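ALDH21) (Physcomitrella patens subsp. patens, PDB 5MZ5) catalyses the NADP(+)-dependent oxidation of succinic semialdehyde to succinate, as a member of the aldehyde dehydrogenase family. Local coordinates at residues A221-L224 against G225-H229; E232-L236 against G237-I241; E459-V463 against G464-L468. All coordinates share one frame; numbering follows the deposited sequence.

Interaction 1 of 3, residues A221-L224 against G225-H229; sequences ALIL and GEILH
Ala221, Leu222, Ile223 and Leu224 each give their carbonyl oxygen to the amide four residues on, at Gly225, Glu226, Ile227 and Leu228. The last bond is the shortest, Leu228 N to Leu224 O at 2.8 Å, with the donor in the carbonyl plane and an N-H...O angle of 161°; at Glu226 N to Leu222 O the angle falls to 145°.

Among the side chains, Ile223 and Ile227 meet one turn apart, crossing obliquely, with CG2 of Ile223 4.0 Å from CD1 of Ile227. With CG1 beside the backbone N (chi1 -69°), the CG2 methyl of Ile223 is anti to that N and is the branch that meets Ile227. Val107 of helix 97-113 packs against Ile227. These turns belong to helix 219-229, the crossover of a beta-alpha-beta unit between the parallel strands 209-212 and 239-241 of the Rossmann-type sheet; Leu222 and Leu228 reach the latter strand.

Several carbons also rest on backbone oxygens: Leu228 CG sits 3.2 Å from Leu224 O, and Glu226 CG 3.5 Å from Leu222 O. Beyond CG the Glu226 chain runs extended, and OE2 forms a salt bridge with Arg114, whose side chain also touches Ile223. A leucine in place of Glu226 would probably leave the Arg114 guanidinium without this carboxylate mate and freer to turn. From the next turn, His229 ND1 hydrogen-bonds to Ser46 O.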
# COMPACT_ATOMS: atom_id res chain seq x y z
N ALA A 221 -11.82 -3.78 32.73
CA ALA A 221 -11.82 -4.95 31.87
C ALA A 221 -13.12 -5.75 32.03
O ALA A 221 -13.64 -6.28 31.05
CB ALA A 221 -10.64 -5.83 32.20
N LEU A 222 -13.67 -5.80 33.26
CA LEU A 222 -14.89 -6.54 33.55
C LEU A 222 -16.12 -5.85 32.97
O LEU A 222 -17.06 -6.55 32.60
CB LEU A 222 -15.04 -6.84 35.06
CG LEU A 222 -13.99 -7.83 35.64
CD1 LEU A 222 -14.09 -7.89 37.17
CD2 LEU A 222 -14.11 -9.24 35.01
N ILE A 223 -16.09 -4.51 32.84
CA ILE A 223 -17.13 -3.70 32.20
C ILE A 223 -17.11 -4.03 30.70
O ILE A 223 -18.18 -4.26 30.14
CB ILE A 223 -17.01 -2.17 32.52
CG1 ILE A 223 -17.36 -1.89 34.01
CG2 ILE A 223 -17.91 -1.34 31.59
CD1 ILE A 223 -16.93 -0.42 34.53
N LEU A 224 -15.91 -4.17 30.08
CA LEU A 224 -15.82 -4.57 28.66
C LEU A 224 -16.44 -5.96 28.47
O LEU A 224 -17.19 -6.15 27.52
CB LEU A 224 -14.40 -4.49 28.05
CG LEU A 224 -13.87 -3.09 27.71
CD1 LEU A 224 -12.38 -3.14 27.33
CD2 LEU A 224 -14.69 -2.40 26.58
N GLY A 225 -16.22 -6.84 29.45
CA GLY A 225 -16.76 -8.20 29.53
C GLY A 225 -18.27 -8.21 29.57
O GLY A 225 -18.88 -8.99 28.84
N GLU A 226 -18.90 -7.29 30.37
CA GLU A 226 -20.35 -7.14 30.48
C GLU A 226 -20.92 -6.72 29.12
O GLU A 226 -21.95 -7.26 28.68
CB GLU A 226 -20.73 -6.07 31.51
CG GLU A 226 -20.50 -6.42 32.96
CD GLU A 226 -20.62 -5.25 33.92
OE1 GLU A 226 -19.94 -5.29 34.97
OE2 GLU A 226 -21.36 -4.29 33.61
N ILE A 227 -20.26 -5.75 28.48
CA ILE A 227 -20.64 -5.23 27.17
C ILE A 227 -20.56 -6.37 26.13
O ILE A 227 -21.53 -6.61 25.44
CB ILE A 227 -19.75 -4.01 26.80
CG1 ILE A 227 -20.06 -2.80 27.71
CG2 ILE A 227 -19.85 -3.66 25.29
CD1 ILE A 227 -19.00 -1.70 27.75
N LEU A 228 -19.43 -7.10 26.10
CA LEU A 228 -19.19 -8.18 25.16
C LEU A 228 -20.15 -9.34 25.29
O LEU A 228 -20.55 -9.91 24.28
CB LEU A 228 -17.72 -8.67 25.25
CG LEU A 228 -16.65 -7.72 24.74
CD1 LEU A 228 -15.29 -8.31 24.96
CD2 LEU A 228 -16.86 -7.38 23.26
N HIS A 229 -20.54 -9.67 26.54
CA HIS A 229 -21.48 -10.73 26.87
C HIS A 229 -22.85 -10.55 26.20
O HIS A 229 -23.46 -11.53 25.81
CB HIS A 229 -21.62 -10.84 28.41
CG HIS A 229 -22.78 -11.67 28.86
ND1 HIS A 229 -22.85 -13.04 28.59
CD2 HIS A 229 -23.91 -11.30 29.51
CE1 HIS A 229 -24.01 -13.44 29.08
NE2 HIS A 229 -24.68 -12.44 29.64

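Interaction 2 of 3, residues E232-L236 against G237-I241; sequences EELPL and GAFSI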
# COMPACT_ATOMS: atom_id res chain seq x y z
N GLU A 232 -24.57 -10.70 20.57
CA GLU A 232 -25.00 -11.94 19.93
C GLU A 232 -24.11 -12.39 18.76
O GLU A 232 -23.92 -13.59 18.59
CB GLU A 232 -26.49 -11.88 19.51
CG GLU A 232 -26.85 -10.72 18.57
CD GLU A 232 -27.35 -9.43 19.21
OE1 GLU A 232 -26.66 -8.86 20.08
OE2 GLU A 232 -28.44 -8.97 18.79
N GLU A 233 -23.55 -11.42 17.97
CA GLU A 233 -22.65 -11.67 16.83
C GLU A 233 -21.36 -12.36 17.25
O GLU A 233 -20.75 -13.07 16.45
CB GLU A 233 -22.27 -10.35 16.13
CG GLU A 233 -23.36 -9.72 15.28
CD GLU A 233 -24.23 -8.68 15.96
OE1 GLU A 233 -24.38 -8.73 17.21
OE2 GLU A 233 -24.79 -7.82 15.24
N LEU A 234 -20.92 -12.14 18.50
CA LEU A 234 -19.69 -12.72 19.01
C LEU A 234 -19.89 -14.18 19.44
O LEU A 234 -20.71 -14.43 20.31
CB LEU A 234 -19.13 -11.83 20.15
CG LEU A 234 -17.63 -11.92 20.44
CD1 LEU A 234 -16.78 -11.54 19.21
CD2 LEU A 234 -17.28 -11.05 21.63
N PRO A 235 -19.22 -15.16 18.76
CA PRO A 235 -19.43 -16.58 19.12
C PRO A 235 -19.19 -16.91 20.60
O PRO A 235 -18.38 -16.26 21.25
CB PRO A 235 -18.42 -17.32 18.22
CG PRO A 235 -18.19 -16.39 17.06
CD PRO A 235 -18.24 -15.02 17.66
N LEU A 236 -19.89 -17.94 21.11
CA LEU A 236 -19.73 -18.40 22.49
C LEU A 236 -18.30 -18.94 22.70
O LEU A 236 -17.80 -19.71 21.88
CB LEU A 236 -20.77 -19.48 22.80
CG LEU A 236 -20.92 -19.86 24.26
CD1 LEU A 236 -21.69 -18.76 25.03
CD2 LEU A 236 -21.60 -21.23 24.40
N GLY A 237 -17.66 -18.48 23.76
CA GLY A 237 -16.28 -18.86 24.08
C GLY A 237 -15.21 -18.00 23.42
O GLY A 237 -14.03 -18.28 23.61
N ALA A 238 -15.61 -16.95 22.67
CA ALA A 238 -14.69 -16.01 21.99
C ALA A 238 -13.84 -15.23 22.99
O ALA A 238 -12.74 -14.75 22.66
CB ALA A 238 -15.49 -15.04 21.14
N PHE A 239 -14.36 -15.05 24.20
CA PHE A 239 -13.62 -14.31 25.21
C PHE A 239 -13.81 -14.84 26.61
O PHE A 239 -14.85 -15.41 26.95
CB PHE A 239 -13.97 -12.79 25.15
CG PHE A 239 -15.26 -12.39 25.82
CD1 PHE A 239 -16.48 -12.53 25.15
CD2 PHE A 239 -15.27 -11.94 27.13
CE1 PHE A 239 -17.68 -12.19 25.79
CE2 PHE A 239 -16.48 -11.60 27.76
CZ PHE A 239 -17.67 -11.73 27.09
N SER A 240 -12.79 -14.60 27.43
CA SER A 240 -12.76 -14.83 28.86
C SER A 240 -11.95 -13.68 29.44
O SER A 240 -10.94 -13.29 28.85
CB SER A 240 -12.12 -16.17 29.20
OG SER A 240 -13.04 -17.22 28.99
N ILE A 241 -12.43 -13.11 30.54
CA ILE A 241 -11.77 -12.02 31.29
C ILE A 241 -11.74 -12.48 32.75
O ILE A 241 -12.79 -12.51 33.41
CB ILE A 241 -12.38 -10.60 31.08
CG1 ILE A 241 -12.41 -10.22 29.57
CG2 ILE A 241 -11.60 -9.52 31.92
CD1 ILE A 241 -13.28 -9.08 29.24
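Leu234 reaches over the turn to two residues of the returning chain: its CG lies 3.8 Å from Ala238 CB, and its CD2 is 3.9 Å from Phe239 CD1. The leucine and phenylalanine side chains cross at about a right angle. Phe239 CG stands between its own backbone N and carbonyl carbon (chi1 80°), which brings the ring round to the leucine methyl.

What sets these groups together is a type II beta turn from Pro235 to Ala238, closed by Ala238 N to Pro235 O at 3.2 Å. The donor sits 41° above the carbonyl plane, off the lone pairs, and Ala238 CB presses to 3.1 Å from the same Pro235 O. Gly237 takes a positive phi at the third position.

Further out, Leu228 of helix 219-229 touches both Leu234 and Phe239, while Met92 of helix 75-94 packs on Pro235 and Ala238. Gly237 N donates a hydrogen bond to Ser46 OG, and Ser240 pairs with strand 209-212 through Phe209 and Leu211. Within the turn leading into strand 239-241, one bent hydrogen bond is joined by apolar packing, and a beta carbon at Gly237 would jam against Leu236 O; bonds to Ser46 and Phe209 tie the turn to its neighbours.

Interaction 3 of 3, residues E459-V463 against G464-L468; sequences EHMEV and GGVIL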
# COMPACT_ATOMS: atom_id res chain seq x y z
N GLU A 459 15.81 11.04 12.70
CA GLU A 459 16.81 10.09 12.24
C GLU A 459 17.64 9.41 13.35
O GLU A 459 17.90 8.22 13.25
CB GLU A 459 17.76 10.81 11.27
CG GLU A 459 18.32 9.92 10.17
CD GLU A 459 17.33 9.23 9.23
OE1 GLU A 459 17.71 8.16 8.71
OE2 GLU A 459 16.20 9.74 9.03
N HIS A 460 18.07 10.17 14.37
CA HIS A 460 19.01 9.66 15.37
C HIS A 460 18.45 9.28 16.73
O HIS A 460 19.14 8.56 17.46
CB HIS A 460 20.17 10.66 15.54
CG HIS A 460 20.97 10.78 14.29
ND1 HIS A 460 20.74 11.80 13.38
CD2 HIS A 460 21.86 9.90 13.75
CE1 HIS A 460 21.55 11.55 12.36
NE2 HIS A 460 22.24 10.43 12.54
N MET A 461 17.21 9.71 17.09
CA MET A 461 16.65 9.30 18.38
C MET A 461 16.24 7.81 18.33
O MET A 461 15.48 7.41 17.46
CB MET A 461 15.49 10.20 18.81
CG MET A 461 15.96 11.54 19.32
SD MET A 461 14.56 12.67 19.53
CE MET A 461 15.25 13.76 20.72
N GLU A 462 16.79 7.01 19.25
CA GLU A 462 16.62 5.56 19.35
C GLU A 462 15.35 5.18 20.07
O GLU A 462 15.39 4.61 21.16
CB GLU A 462 17.86 4.93 20.01
CG GLU A 462 19.11 5.07 19.15
CD GLU A 462 20.44 4.87 19.85
OE1 GLU A 462 20.48 4.66 21.08
OE2 GLU A 462 21.47 4.99 19.15
N VAL A 463 14.22 5.52 19.44
CA VAL A 463 12.87 5.34 19.99
C VAL A 463 11.92 4.84 18.90
O VAL A 463 12.27 4.88 17.72
CB VAL A 463 12.34 6.69 20.61
CG1 VAL A 463 13.12 7.09 21.86
CG2 VAL A 463 12.35 7.82 19.58
N GLY A 464 10.71 4.45 19.31
CA GLY A 464 9.62 4.10 18.39
C GLY A 464 8.85 5.33 17.88
O GLY A 464 8.27 5.30 16.79
N GLY A 465 8.83 6.40 18.66
CA GLY A 465 8.13 7.63 18.30
C GLY A 465 8.82 8.89 18.75
O GLY A 465 9.22 9.01 19.91
N VAL A 466 8.97 9.85 17.81
CA VAL A 466 9.58 11.15 18.08
C VAL A 466 8.46 12.18 18.02
O VAL A 466 7.79 12.31 16.99
CB VAL A 466 10.76 11.50 17.12
CG1 VAL A 466 11.33 12.90 17.39
CG2 VAL A 466 11.88 10.46 17.20
N ILE A 467 8.24 12.89 19.12
CA ILE A 467 7.21 13.92 19.18
C ILE A 467 7.83 15.26 18.87
O ILE A 467 8.71 15.71 19.59
CB ILE A 467 6.38 13.90 20.49
CG1 ILE A 467 6.03 12.45 20.92
CG2 ILE A 467 5.13 14.77 20.32
CD1 ILE A 467 5.22 11.50 19.92
N LEU A 468 7.34 15.88 17.77
CA LEU A 468 7.81 17.16 17.29
C LEU A 468 6.87 18.29 17.73
O LEU A 468 5.69 18.32 17.35
CB LEU A 468 7.99 17.11 15.75
CG LEU A 468 8.52 18.37 15.03
CD1 LEU A 468 9.83 18.92 15.68
CD2 LEU A 468 8.72 18.07 13.54
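Between 459-463 and 464-468, Met461 and Val463 meet Val466 without a flat group; the ring of these segments is the imidazole of His460, near the end of helix 451-460. Over one face of that ring lies Glu459 CG, 4.2 Å above the plane and displaced toward the rim, and the ring also meets Tyr456 with the planes at about 35°.

The cluster itself is apolar. Val463 CG2 comes to 3.6 Å from Val466 CG2, the two side chains crossing at about a right angle, and the same Val463 methyl lies 3.4 Å from Gly465 O. Met461 approaches from another direction: its sulfur SD is 3.9 Å from Val466 CG1, and its CB 4.0 Å from Val466 CG2. With CG1 of Val466 anti to the backbone N (chi1 177°), CG1 faces the sulfur of Met461, while CG2 is shared between Val463 CG2 and Met461 CB.

The connection closes a beta-alpha-beta unit, strand 443-447, helix 451-460 and strand 465-468, the two strands being parallel neighbours. Between helix and strand, Glu462 is the centre of an inverse gamma turn with a weak Val463 N to Met461 O bond of 3.0 Å. Strand 465-468 also pairs in parallel with a strand of the second subunit, whose Leu507 packs on Val466 and whose Lys505 NZ hydrogen-bonds to Met461 O.

How the interactions relate
Interactions 1 and 2 are successive pieces of the cofactor-binding half, their centres about 11 Å apart, and they touch directly: Leu228 CB lies 3.6 Å from Phe239 CE1, and Ala221 O is 3.4 Å from Ile241 CD1. Interaction 3 stands on the opposite side of the chain's centre, about 36 Å from interaction 1 and about 39 Å from interaction 2 between centres. Two of the three lie near ligand-binding residues. Ala221 lies about 6 Å from Ser186, an NADP(+)-binding residue, between side chains, whereas Gly465 is about 7 Å from the side chain of the succinate-binding Tyr481. Interaction 2 lies away from these sites, and interaction 3 alone adjoins other subunits.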